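Local coordinates for protein succinate-semialdehyde dehydrogenase (Synechococcus sp., PDB 4ITA) that probably oxidises succinic semialdehyde to succinate with a nicotinamide cofactor, as a member of the aldehyde dehydrogenase family that binds NADPH, at residues A[92-96]-A[439-444]; A[268-274]-A[367-373]; A[85-89]-A[134-140]. The contacts are given in a common frame with arbitrary orientation. Residue numbers count along the deposited sequence, not the author numbering.

Of the elements involved, helix 79-103 comes first along the chain and supplies one side of two contacts. Contact 3 starts at 85-89 and closes early, at the start of helix 137-149. Contact 1 opens at 92-96, before contact 3 has closed, and ends at 439-444, so the two cross along the chain. They touch in space: Cys93 and Val92 pack on Phe140 and Trp137. Contact 2 follows contact 3 in series and lies within the long span between 92-96 and 439-444. It joins two strands of a separate mixed sheet, its centre about 35 Å from that of contact 1. Contacts 1 and 3 tie helices beside the cofactor-binding sheet.

Contact 1. Residues A[92-96]-A[439-444]; sequences VCRYY and LGLAGI. With EDO (1,2-ethanediol), chain F.
This is a nearly perpendicular helix-helix contact in the cofactor-binding, Rossmann-like part of the aldehyde dehydrogenase fold. Segment 92-96 is regular helix inside helix 79-103. Segment 439-444 lies along the chain between strands 434-435 and 448-455. After Leu439, which is loop, residues from about 440 to 444 form a short, weakly bonded helix, with Gly443 N to Leu439 O at 2.9 Å and Ile444 N to Leu441 O at 3.2 Å. The axes approach to 11.6 Å and cross at -83°. Val92 CA lies 8.1 Å from Leu439 CA, Tyr95 CA 8.5 Å from Gly440 CA, and Tyr96 CA 8.1 Å from Ile444 CA.

Tyr96 dominates. In an m rotamer (chi2 -67°), its ring spans the gap between the helices. Its CE1 packs on Ile444 CB at 3.9 Å, and its OH lies 3.5 Å from Gly443 CA. A CB on Gly443 would clash with this hydroxyl, so glycine makes room for it. Leu439 (phi/psi 68/173) and Gly440 (53/-151) both have positive phi, and the chain turns helical after them. Tyr95, a t rotamer, sets its OH 3.4 Å from Gly440 CA. Val92 CG2 meets Leu439 CD2 at 3.8 Å (Val92 p, Leu439 m,t). Both side chains also pack on helix 137-149. The Leu439 side chain is about 8 Å from the bound NADPH.

A 1,2-ethanediol, probably from the crystallisation liquor, donates from O2 to Gly443 O at 2.9 Å. One hydrogen bond joins the two segments directly: Tyr96 OH donates to Gly440 O at 2.7 Å.

Contact 2. Residues A[268-274]-A[367-373]; sequences KRFILHE and AMVFTVK
The extended strands 268-273 and 367-372 run parallel, axes 4.5 Å apart, crossing at -27°. The register pairs Arg269 with Met368 and continues residue by residue to His273 with Val372. Six backbone bonds form an unbroken ladder: Met368 N to Lys268 O (3.1 Å), Phe270 N to Met368 O (2.8 Å), Phe370 N to Phe270 O (2.8 Å), Leu272 N to Phe370 O (2.9 Å), Val372 N to Leu272 O (2.9 Å) and Glu274 N to Val372 O (2.9 Å). Arg269 and Ile271 use their backbones to bond strand 235-239 instead.

Outside the segments, Lys268 NZ forms a salt bridge with Glu361 OE2 and hydrogen bonds to Ser263 O and Gly233 O. The Arg269 guanidinium reaches Ala382 O, Leu381 O and Ser234 O. His273 (t, chi1 -169°) is an N-cap, its ND1 serving Ala275 N. Glu274 OE2 and Lys373 NZ form a salt bridge at 3.3 Å; its hydrogen bond is weak.

Ile271 CG2 meets Val372 CG1 at 3.8 Å, under helix 375-383. On the other face Leu272 CD1 meets Val369 CG1 at 3.6 Å, beside helix 274-289. This largely parallel, helix-flanked sheet is a three-layer alpha/beta (Rossmann-like) arrangement, as in aldehyde dehydrogenase catalytic domains.

Contact 3. Residues A[85-89]-A[134-140]; sequences EAEKS and FPFWQVF. With EDO (1,2-ethanediol), chain R.
Glu85 OE2 accepts two backbone hydrogen bonds, from Phe136 N and Trp137 N, each at 2.8 Å. Its exact place is less sure, because it is modelled too close to Phe134. An extended t,t side chain carries this carboxylate from the regular helix of 85-89 to 134-136, the loop leading into helix 137-149. Its OE1 forms a salt bridge with Lys77. Ser89 OG donates to Glu85 O at 2.9 Å within its own helix.

Lys88, extended throughout, lies over the six-membered ring of Trp137. Its CE makes a CH-pi contact, 3.8 Å from the ring centroid. Its NZ is 4.7 Å from that centroid, an off-centre cation-pi contact, and bonds Ser421 O. CA atoms of Ser89 and Trp137 are 4.9 Å apart, and Ser89 CB packs on Phe140 CD2 at 3.6 Å. Trp137 NE1 donates a hydrogen bond to O2 of a 1,2-ethanediol at 3.2 Å; that from Gln138 NE2, 3.0 Å to the same O2, is weak. Gln138 touches NADPH. Amide donors and Lys77 thus compensate a buried carboxylate where two helices meet beside the cofactor pocket.

Contact 1. Residues A[92-96]-A[439-444]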
loop_
_atom_site.group_PDB
_atom_site.type_symbol
_atom_site.label_atom_id
_atom_site.label_comp_id
_atom_site.label_asym_id
_atom_site.label_seq_id
_atom_site.Cartn_x
_atom_site.Cartn_y
_atom_site.Cartn_z
ATOM N N VAL A 92 9.592 14.239 -15.815
ATOM C CA VAL A 92 9.439 13.604 -14.503
ATOM C C VAL A 92 10.807 13.375 -13.845
ATOM O O VAL A 92 10.927 13.422 -12.620
ATOM C CB VAL A 92 8.561 12.309 -14.552
ATOM C CG1 VAL A 92 9.254 11.202 -15.346
ATOM C CG2 VAL A 92 8.201 11.859 -13.141
ATOM N N CYS A 93 11.846 13.162 -14.653
ATOM C CA CYS A 93 13.206 13.109 -14.117
ATOM C C CYS A 93 13.551 14.429 -13.438
ATOM O O CYS A 93 14.043 14.455 -12.307
ATOM C CB CYS A 93 14.221 12.812 -15.223
ATOM S SG CYS A 93 14.169 11.113 -15.829
ATOM N N ARG A 94 13.265 15.528 -14.123
ATOM C CA ARG A 94 13.560 16.848 -13.562
ATOM C C ARG A 94 12.699 17.151 -12.336
ATOM O O ARG A 94 13.182 17.745 -11.373
ATOM C CB ARG A 94 13.399 17.941 -14.619
ATOM C CG ARG A 94 14.439 17.841 -15.706
ATOM C CD ARG A 94 14.618 19.135 -16.493
ATOM N NE ARG A 94 15.637 18.971 -17.528
ATOM C CZ ARG A 94 16.942 19.025 -17.295
ATOM N NH1 ARG A 94 17.383 19.245 -16.064
ATOM N NH2 ARG A 94 17.810 18.850 -18.286
ATOM N N TYR A 95 11.439 16.726 -12.355
ATOM C CA TYR A 95 10.552 16.926 -11.214
ATOM C C TYR A 95 11.133 16.337 -9.928
ATOM O O TYR A 95 11.210 17.012 -8.894
ATOM C CB TYR A 95 9.168 16.344 -11.497
ATOM C CG TYR A 95 8.205 16.539 -10.352
ATOM C CD1 TYR A 95 7.554 17.751 -10.168
ATOM C CD2 TYR A 95 7.952 15.513 -9.445
ATOM C CE1 TYR A 95 6.676 17.933 -9.115
ATOM C CE2 TYR A 95 7.070 15.686 -8.396
ATOM C CZ TYR A 95 6.440 16.897 -8.230
ATOM O OH TYR A 95 5.564 17.066 -7.177
ATOM N N TYR A 96 11.562 15.078 -9.978
ATOM C CA TYR A 96 12.127 14.467 -8.781
ATOM C C TYR A 96 13.546 14.949 -8.464
ATOM O O TYR A 96 13.923 15.017 -7.299
ATOM C CB TYR A 96 11.985 12.941 -8.803
ATOM C CG TYR A 96 10.543 12.560 -8.567
ATOM C CD1 TYR A 96 9.941 12.806 -7.336
ATOM C CD2 TYR A 96 9.763 12.013 -9.578
ATOM C CE1 TYR A 96 8.611 12.483 -7.106
ATOM C CE2 TYR A 96 8.427 11.685 -9.355
ATOM C CZ TYR A 96 7.864 11.929 -8.120
ATOM O OH TYR A 96 6.549 11.615 -7.898
ATOM N N LEU A 439 3.606 9.786 -8.954
ATOM C CA LEU A 439 3.751 11.227 -9.199
ATOM C C LEU A 439 3.485 12.094 -7.964
ATOM O O LEU A 439 3.105 11.585 -6.904
ATOM C CB LEU A 439 2.911 11.675 -10.402
ATOM C CG LEU A 439 3.218 10.900 -11.686
ATOM C CD1 LEU A 439 2.364 11.403 -12.835
ATOM C CD2 LEU A 439 4.702 10.993 -12.032
ATOM N N GLY A 440 3.730 13.396 -8.084
ATOM C CA GLY A 440 3.653 14.277 -6.929
ATOM C C GLY A 440 4.509 13.793 -5.766
ATOM O O GLY A 440 5.530 13.124 -5.942
ATOM N N LEU A 441 4.088 14.135 -4.556
ATOM C CA LEU A 441 4.757 13.656 -3.360
ATOM C C LEU A 441 4.598 12.143 -3.236
ATOM O O LEU A 441 5.530 11.432 -2.836
ATOM C CB LEU A 441 4.179 14.358 -2.128
ATOM C CG LEU A 441 4.657 13.846 -0.768
ATOM C CD1 LEU A 441 6.142 14.064 -0.619
ATOM C CD2 LEU A 441 3.901 14.533 0.365
ATOM N N ALA A 442 3.411 11.650 -3.580
ATOM C CA ALA A 442 3.097 10.236 -3.420
ATOM C C ALA A 442 4.113 9.315 -4.084
ATOM O O ALA A 442 4.506 8.302 -3.507
ATOM C CB ALA A 442 1.696 9.941 -3.953
ATOM N N GLY A 443 4.546 9.666 -5.294
ATOM C CA GLY A 443 5.429 8.800 -6.055
ATOM C C GLY A 443 6.728 8.464 -5.347
ATOM O O GLY A 443 7.280 7.377 -5.520
ATOM N N ILE A 444 7.238 9.395 -4.553
ATOM C CA ILE A 444 8.510 9.154 -3.876
ATOM C C ILE A 444 8.315 8.650 -2.444
ATOM O O ILE A 444 9.271 8.245 -1.786
ATOM C CB ILE A 444 9.442 10.397 -3.958
ATOM C CG1 ILE A 444 10.916 9.999 -3.795
ATOM C CG2 ILE A 444 9.007 11.498 -2.987
ATOM C CD1 ILE A 444 11.895 11.110 -4.138
HETATM C C1 EDO F . 10.475 5.465 -4.713
HETATM O O1 EDO F . 10.518 4.113 -5.217
HETATM C C2 EDO F . 9.696 5.541 -3.409
HETATM O O2 EDO F . 8.311 5.368 -3.746
#

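Contact 2. Residues A[268-274]-A[367-373]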
loop_
_atom_site.group_PDB
_atom_site.type_symbol
_atom_site.label_atom_id
_atom_site.label_comp_id
_atom_site.label_asym_id
_atom_site.label_seq_id
_atom_site.Cartn_x
_atom_site.Cartn_y
_atom_site.Cartn_z
ATOM N N LYS A 268 -13.306 6.720 -22.856
ATOM C CA LYS A 268 -13.838 5.498 -23.458
ATOM C C LYS A 268 -15.365 5.470 -23.584
ATOM O O LYS A 268 -15.901 4.895 -24.531
ATOM C CB LYS A 268 -13.312 4.253 -22.726
ATOM C CG LYS A 268 -11.786 4.180 -22.678
ATOM C CD LYS A 268 -11.262 2.750 -22.548
ATOM C CE LYS A 268 -9.726 2.708 -22.625
ATOM N NZ LYS A 268 -9.045 2.938 -21.306
ATOM N N ARG A 269 -16.054 6.092 -22.632
ATOM C CA ARG A 269 -17.515 6.137 -22.629
ATOM C C ARG A 269 -17.972 7.587 -22.587
ATOM O O ARG A 269 -17.769 8.285 -21.594
ATOM C CB ARG A 269 -18.073 5.350 -21.429
ATOM C CG ARG A 269 -17.772 3.837 -21.494
ATOM C CD ARG A 269 -18.247 3.073 -20.237
ATOM N NE ARG A 269 -17.667 3.706 -19.063
ATOM C CZ ARG A 269 -18.341 4.182 -18.022
ATOM N NH1 ARG A 269 -19.656 4.000 -17.905
ATOM N NH2 ARG A 269 -17.672 4.818 -17.068
ATOM N N PHE A 270 -18.570 8.032 -23.689
ATOM C CA PHE A 270 -19.082 9.385 -23.809
ATOM C C PHE A 270 -20.517 9.401 -23.328
ATOM O O PHE A 270 -21.358 8.661 -23.845
ATOM C CB PHE A 270 -18.981 9.857 -25.262
ATOM C CG PHE A 270 -17.568 10.106 -25.705
ATOM C CD1 PHE A 270 -16.727 9.051 -26.024
ATOM C CD2 PHE A 270 -17.070 11.394 -25.760
ATOM C CE1 PHE A 270 -15.414 9.284 -26.406
ATOM C CE2 PHE A 270 -15.761 11.637 -26.147
ATOM C CZ PHE A 270 -14.932 10.576 -26.466
ATOM N N ILE A 271 -20.769 10.216 -22.310
ATOM C CA ILE A 271 -22.066 10.280 -21.649
ATOM C C ILE A 271 -22.637 11.670 -21.881
ATOM O O ILE A 271 -22.146 12.662 -21.346
ATOM C CB ILE A 271 -21.925 9.934 -20.159
ATOM C CG1 ILE A 271 -21.433 8.484 -20.023
ATOM C CG2 ILE A 271 -23.254 10.133 -19.437
ATOM C CD1 ILE A 271 -20.980 8.095 -18.626
ATOM N N LEU A 272 -23.647 11.733 -22.745
ATOM C CA LEU A 272 -24.117 13.000 -23.286
ATOM C C LEU A 272 -25.493 13.362 -22.761
ATOM O O LEU A 272 -26.432 12.568 -22.871
ATOM C CB LEU A 272 -24.177 12.913 -24.815
ATOM C CG LEU A 272 -22.930 12.350 -25.500
ATOM C CD1 LEU A 272 -23.124 12.337 -27.013
ATOM C CD2 LEU A 272 -21.704 13.149 -25.121
ATOM N N HIS A 273 -25.621 14.560 -22.197
ATOM C CA HIS A 273 -26.944 15.051 -21.819
ATOM C C HIS A 273 -27.822 15.163 -23.069
ATOM O O HIS A 273 -27.377 15.674 -24.102
ATOM C CB HIS A 273 -26.844 16.410 -21.124
ATOM C CG HIS A 273 -28.124 16.843 -20.486
ATOM N ND1 HIS A 273 -29.223 17.242 -21.216
ATOM C CD2 HIS A 273 -28.485 16.919 -19.185
ATOM C CE1 HIS A 273 -30.206 17.557 -20.388
ATOM N NE2 HIS A 273 -29.784 17.365 -19.151
ATOM N N GLU A 274 -29.064 14.687 -22.977
ATOM C CA GLU A 274 -29.959 14.654 -24.135
ATOM C C GLU A 274 -30.134 16.005 -24.835
ATOM O O GLU A 274 -30.362 16.046 -26.048
ATOM C CB GLU A 274 -31.321 14.063 -23.757
ATOM C CG GLU A 274 -32.066 14.806 -22.677
ATOM C CD GLU A 274 -33.475 14.279 -22.492
ATOM O OE1 GLU A 274 -34.255 14.926 -21.765
ATOM O OE2 GLU A 274 -33.798 13.224 -23.079
ATOM N N ALA A 367 -15.162 4.464 -29.419
ATOM C CA ALA A 367 -15.951 5.188 -28.426
ATOM C C ALA A 367 -17.314 4.549 -28.248
ATOM O O ALA A 367 -17.987 4.266 -29.236
ATOM C CB ALA A 367 -16.122 6.624 -28.853
ATOM N N MET A 368 -17.719 4.319 -26.999
ATOM C CA MET A 368 -19.107 3.971 -26.686
ATOM C C MET A 368 -19.845 5.257 -26.325
ATOM O O MET A 368 -19.320 6.076 -25.571
ATOM C CB MET A 368 -19.188 2.968 -25.521
ATOM C CG MET A 368 -18.608 1.581 -25.801
ATOM S SD MET A 368 -18.849 0.329 -24.471
ATOM C CE MET A 368 -17.352 0.582 -23.489
ATOM N N VAL A 369 -21.048 5.453 -26.862
ATOM C CA VAL A 369 -21.793 6.688 -26.615
ATOM C C VAL A 369 -23.132 6.381 -25.960
ATOM O O VAL A 369 -23.814 5.426 -26.337
ATOM C CB VAL A 369 -22.008 7.486 -27.921
ATOM C CG1 VAL A 369 -22.736 8.800 -27.645
ATOM C CG2 VAL A 369 -20.670 7.759 -28.593
ATOM N N PHE A 370 -23.485 7.196 -24.969
ATOM C CA PHE A 370 -24.717 7.050 -24.207
ATOM C C PHE A 370 -25.401 8.398 -24.075
ATOM O O PHE A 370 -24.745 9.436 -24.093
ATOM C CB PHE A 370 -24.393 6.549 -22.800
ATOM C CG PHE A 370 -23.557 5.311 -22.785
ATOM C CD1 PHE A 370 -24.153 4.062 -22.756
ATOM C CD2 PHE A 370 -22.169 5.394 -22.823
ATOM C CE1 PHE A 370 -23.381 2.915 -22.752
ATOM C CE2 PHE A 370 -21.391 4.252 -22.830
ATOM C CZ PHE A 370 -21.994 3.011 -22.795
ATOM N N THR A 371 -26.725 8.377 -23.922
ATOM C CA THR A 371 -27.473 9.598 -23.644
ATOM C C THR A 371 -28.127 9.502 -22.269
ATOM O O THR A 371 -28.636 8.442 -21.889
ATOM C CB THR A 371 -28.538 9.865 -24.726
ATOM O OG1 THR A 371 -27.902 9.996 -26.004
ATOM C CG2 THR A 371 -29.306 11.139 -24.439
ATOM N N VAL A 372 -28.089 10.601 -21.518
ATOM C CA VAL A 372 -28.710 10.655 -20.194
ATOM C C VAL A 372 -29.588 11.898 -20.058
ATOM O O VAL A 372 -29.454 12.848 -20.828
ATOM C CB VAL A 372 -27.662 10.591 -19.055
ATOM C CG1 VAL A 372 -26.914 9.263 -19.089
ATOM C CG2 VAL A 372 -26.687 11.740 -19.162
ATOM N N LYS A 373 -30.478 11.885 -19.067
ATOM C CA LYS A 373 -31.489 12.930 -18.928
ATOM C C LYS A 373 -31.181 13.973 -17.864
ATOM O O LYS A 373 -31.732 15.075 -17.891
ATOM C CB LYS A 373 -32.852 12.314 -18.608
ATOM C CG LYS A 373 -33.527 11.626 -19.768
ATOM C CD LYS A 373 -34.869 11.069 -19.330
ATOM C CE LYS A 373 -35.462 10.155 -20.389
ATOM N NZ LYS A 373 -35.643 10.865 -21.683
#

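Contact 3. Residues A[85-89]-A[134-140]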
loop_
_atom_site.group_PDB
_atom_site.type_symbol
_atom_site.label_atom_id
_atom_site.label_comp_id
_atom_site.label_asym_id
_atom_site.label_seq_id
_atom_site.Cartn_x
_atom_site.Cartn_y
_atom_site.Cartn_z
ATOM N N GLU A 85 6.293 11.842 -25.629
ATOM C CA GLU A 85 6.501 10.901 -24.533
ATOM C C GLU A 85 7.932 10.983 -23.982
ATOM O O GLU A 85 8.147 10.931 -22.764
ATOM C CB GLU A 85 6.151 9.470 -24.949
ATOM C CG GLU A 85 6.356 8.507 -23.799
ATOM C CD GLU A 85 5.926 7.087 -24.077
ATOM O OE1 GLU A 85 5.201 6.821 -25.063
ATOM O OE2 GLU A 85 6.315 6.220 -23.273
ATOM N N ALA A 86 8.910 11.109 -24.873
ATOM C CA ALA A 86 10.297 11.268 -24.443
ATOM C C ALA A 86 10.467 12.575 -23.663
ATOM O O ALA A 86 11.171 12.631 -22.650
ATOM C CB ALA A 86 11.238 11.235 -25.639
ATOM N N GLU A 87 9.803 13.631 -24.120
ATOM C CA GLU A 87 9.852 14.908 -23.424
ATOM C C GLU A 87 9.239 14.822 -22.030
ATOM O O GLU A 87 9.776 15.376 -21.065
ATOM C CB GLU A 87 9.138 15.982 -24.253
ATOM C CG GLU A 87 9.874 16.368 -25.527
ATOM C CD GLU A 87 9.058 17.277 -26.434
ATOM O OE1 GLU A 87 9.648 17.850 -27.374
ATOM O OE2 GLU A 87 7.837 17.408 -26.213
ATOM N N LYS A 88 8.117 14.117 -21.913
ATOM C CA LYS A 88 7.465 13.984 -20.619
ATOM C C LYS A 88 8.306 13.124 -19.669
ATOM O O LYS A 88 8.324 13.362 -18.455
ATOM C CB LYS A 88 6.068 13.402 -20.798
ATOM C CG LYS A 88 5.141 13.607 -19.620
ATOM C CD LYS A 88 3.763 13.074 -19.949
ATOM C CE LYS A 88 2.804 13.281 -18.799
ATOM N NZ LYS A 88 1.414 12.986 -19.232
ATOM N N SER A 89 9.001 12.134 -20.228
ATOM C CA SER A 89 9.956 11.324 -19.471
ATOM C C SER A 89 11.060 12.195 -18.863
ATOM O O SER A 89 11.420 12.034 -17.690
ATOM C CB SER A 89 10.555 10.231 -20.364
ATOM O OG SER A 89 9.553 9.314 -20.788
ATOM N N PHE A 134 3.055 3.025 -23.108
ATOM C CA PHE A 134 3.894 4.211 -22.946
ATOM C C PHE A 134 5.235 3.688 -22.476
ATOM O O PHE A 134 5.561 3.754 -21.289
ATOM C CB PHE A 134 3.295 5.203 -21.941
ATOM C CG PHE A 134 2.015 5.841 -22.412
ATOM C CD1 PHE A 134 0.785 5.327 -22.032
ATOM C CD2 PHE A 134 2.045 6.953 -23.236
ATOM C CE1 PHE A 134 -0.401 5.917 -22.468
ATOM C CE2 PHE A 134 0.861 7.550 -23.677
ATOM C CZ PHE A 134 -0.359 7.026 -23.291
ATOM N N PRO A 135 6.013 3.135 -23.413
ATOM C CA PRO A 135 7.162 2.303 -23.044
ATOM C C PRO A 135 8.329 3.068 -22.428
ATOM O O PRO A 135 9.181 2.437 -21.801
ATOM C CB PRO A 135 7.559 1.648 -24.372
ATOM C CG PRO A 135 7.121 2.637 -25.415
ATOM C CD PRO A 135 5.857 3.262 -24.875
ATOM N N PHE A 136 8.379 4.391 -22.603
ATOM C CA PHE A 136 9.364 5.224 -21.907
ATOM C C PHE A 136 8.747 5.894 -20.684
ATOM O O PHE A 136 9.269 5.774 -19.573
ATOM C CB PHE A 136 9.936 6.301 -22.843
ATOM C CG PHE A 136 11.151 5.863 -23.624
ATOM C CD1 PHE A 136 11.094 4.761 -24.468
ATOM C CD2 PHE A 136 12.340 6.575 -23.539
ATOM C CE1 PHE A 136 12.208 4.367 -25.200
ATOM C CE2 PHE A 136 13.457 6.190 -24.268
ATOM C CZ PHE A 136 13.391 5.082 -25.095
ATOM N N TRP A 137 7.637 6.597 -20.886
ATOM C CA TRP A 137 7.031 7.392 -19.824
ATOM C C TRP A 137 6.691 6.586 -18.578
ATOM O O TRP A 137 6.994 7.012 -17.475
ATOM C CB TRP A 137 5.798 8.149 -20.353
ATOM C CG TRP A 137 4.826 8.588 -19.294
ATOM C CD1 TRP A 137 3.564 8.105 -19.092
ATOM C CD2 TRP A 137 5.036 9.593 -18.299
ATOM N NE1 TRP A 137 2.979 8.747 -18.029
ATOM C CE2 TRP A 137 3.862 9.668 -17.524
ATOM C CE3 TRP A 137 6.103 10.444 -17.989
ATOM C CZ2 TRP A 137 3.726 10.556 -16.455
ATOM C CZ3 TRP A 137 5.967 11.325 -16.925
ATOM C CH2 TRP A 137 4.791 11.369 -16.170
ATOM N N GLN A 138 6.072 5.421 -18.729
ATOM C CA GLN A 138 5.696 4.679 -17.527
ATOM C C GLN A 138 6.920 4.200 -16.760
ATOM O O GLN A 138 6.893 4.097 -15.529
ATOM C CB GLN A 138 4.805 3.489 -17.858
ATOM C CG GLN A 138 3.634 3.791 -18.772
ATOM C CD GLN A 138 2.459 4.346 -18.023
ATOM O OE1 GLN A 138 2.517 4.505 -16.810
ATOM N NE2 GLN A 138 1.371 4.632 -18.731
ATOM N N VAL A 139 7.994 3.901 -17.480
ATOM C CA VAL A 139 9.234 3.507 -16.827
ATOM C C VAL A 139 9.826 4.675 -16.038
ATOM O O VAL A 139 10.147 4.529 -14.856
ATOM C CB VAL A 139 10.264 2.948 -17.827
ATOM C CG1 VAL A 139 11.578 2.648 -17.117
ATOM C CG2 VAL A 139 9.722 1.685 -18.511
ATOM N N PHE A 140 9.953 5.840 -16.664
ATOM C CA PHE A 140 10.506 6.984 -15.956
ATOM C C PHE A 140 9.605 7.479 -14.833
ATOM O O PHE A 140 10.100 7.970 -13.818
ATOM C CB PHE A 140 10.913 8.089 -16.931
ATOM C CG PHE A 140 12.177 7.766 -17.676
ATOM C CD1 PHE A 140 13.413 7.905 -17.057
ATOM C CD2 PHE A 140 12.134 7.280 -18.973
ATOM C CE1 PHE A 140 14.586 7.587 -17.724
ATOM C CE2 PHE A 140 13.300 6.957 -19.650
ATOM C CZ PHE A 140 14.534 7.118 -19.023
HETATM C C1 EDO R . -0.667 8.347 -19.824
HETATM O O1 EDO R . -0.428 9.637 -19.254
HETATM C C2 EDO R . -0.995 7.364 -18.707
HETATM O O2 EDO R . 0.143 7.213 -17.845
#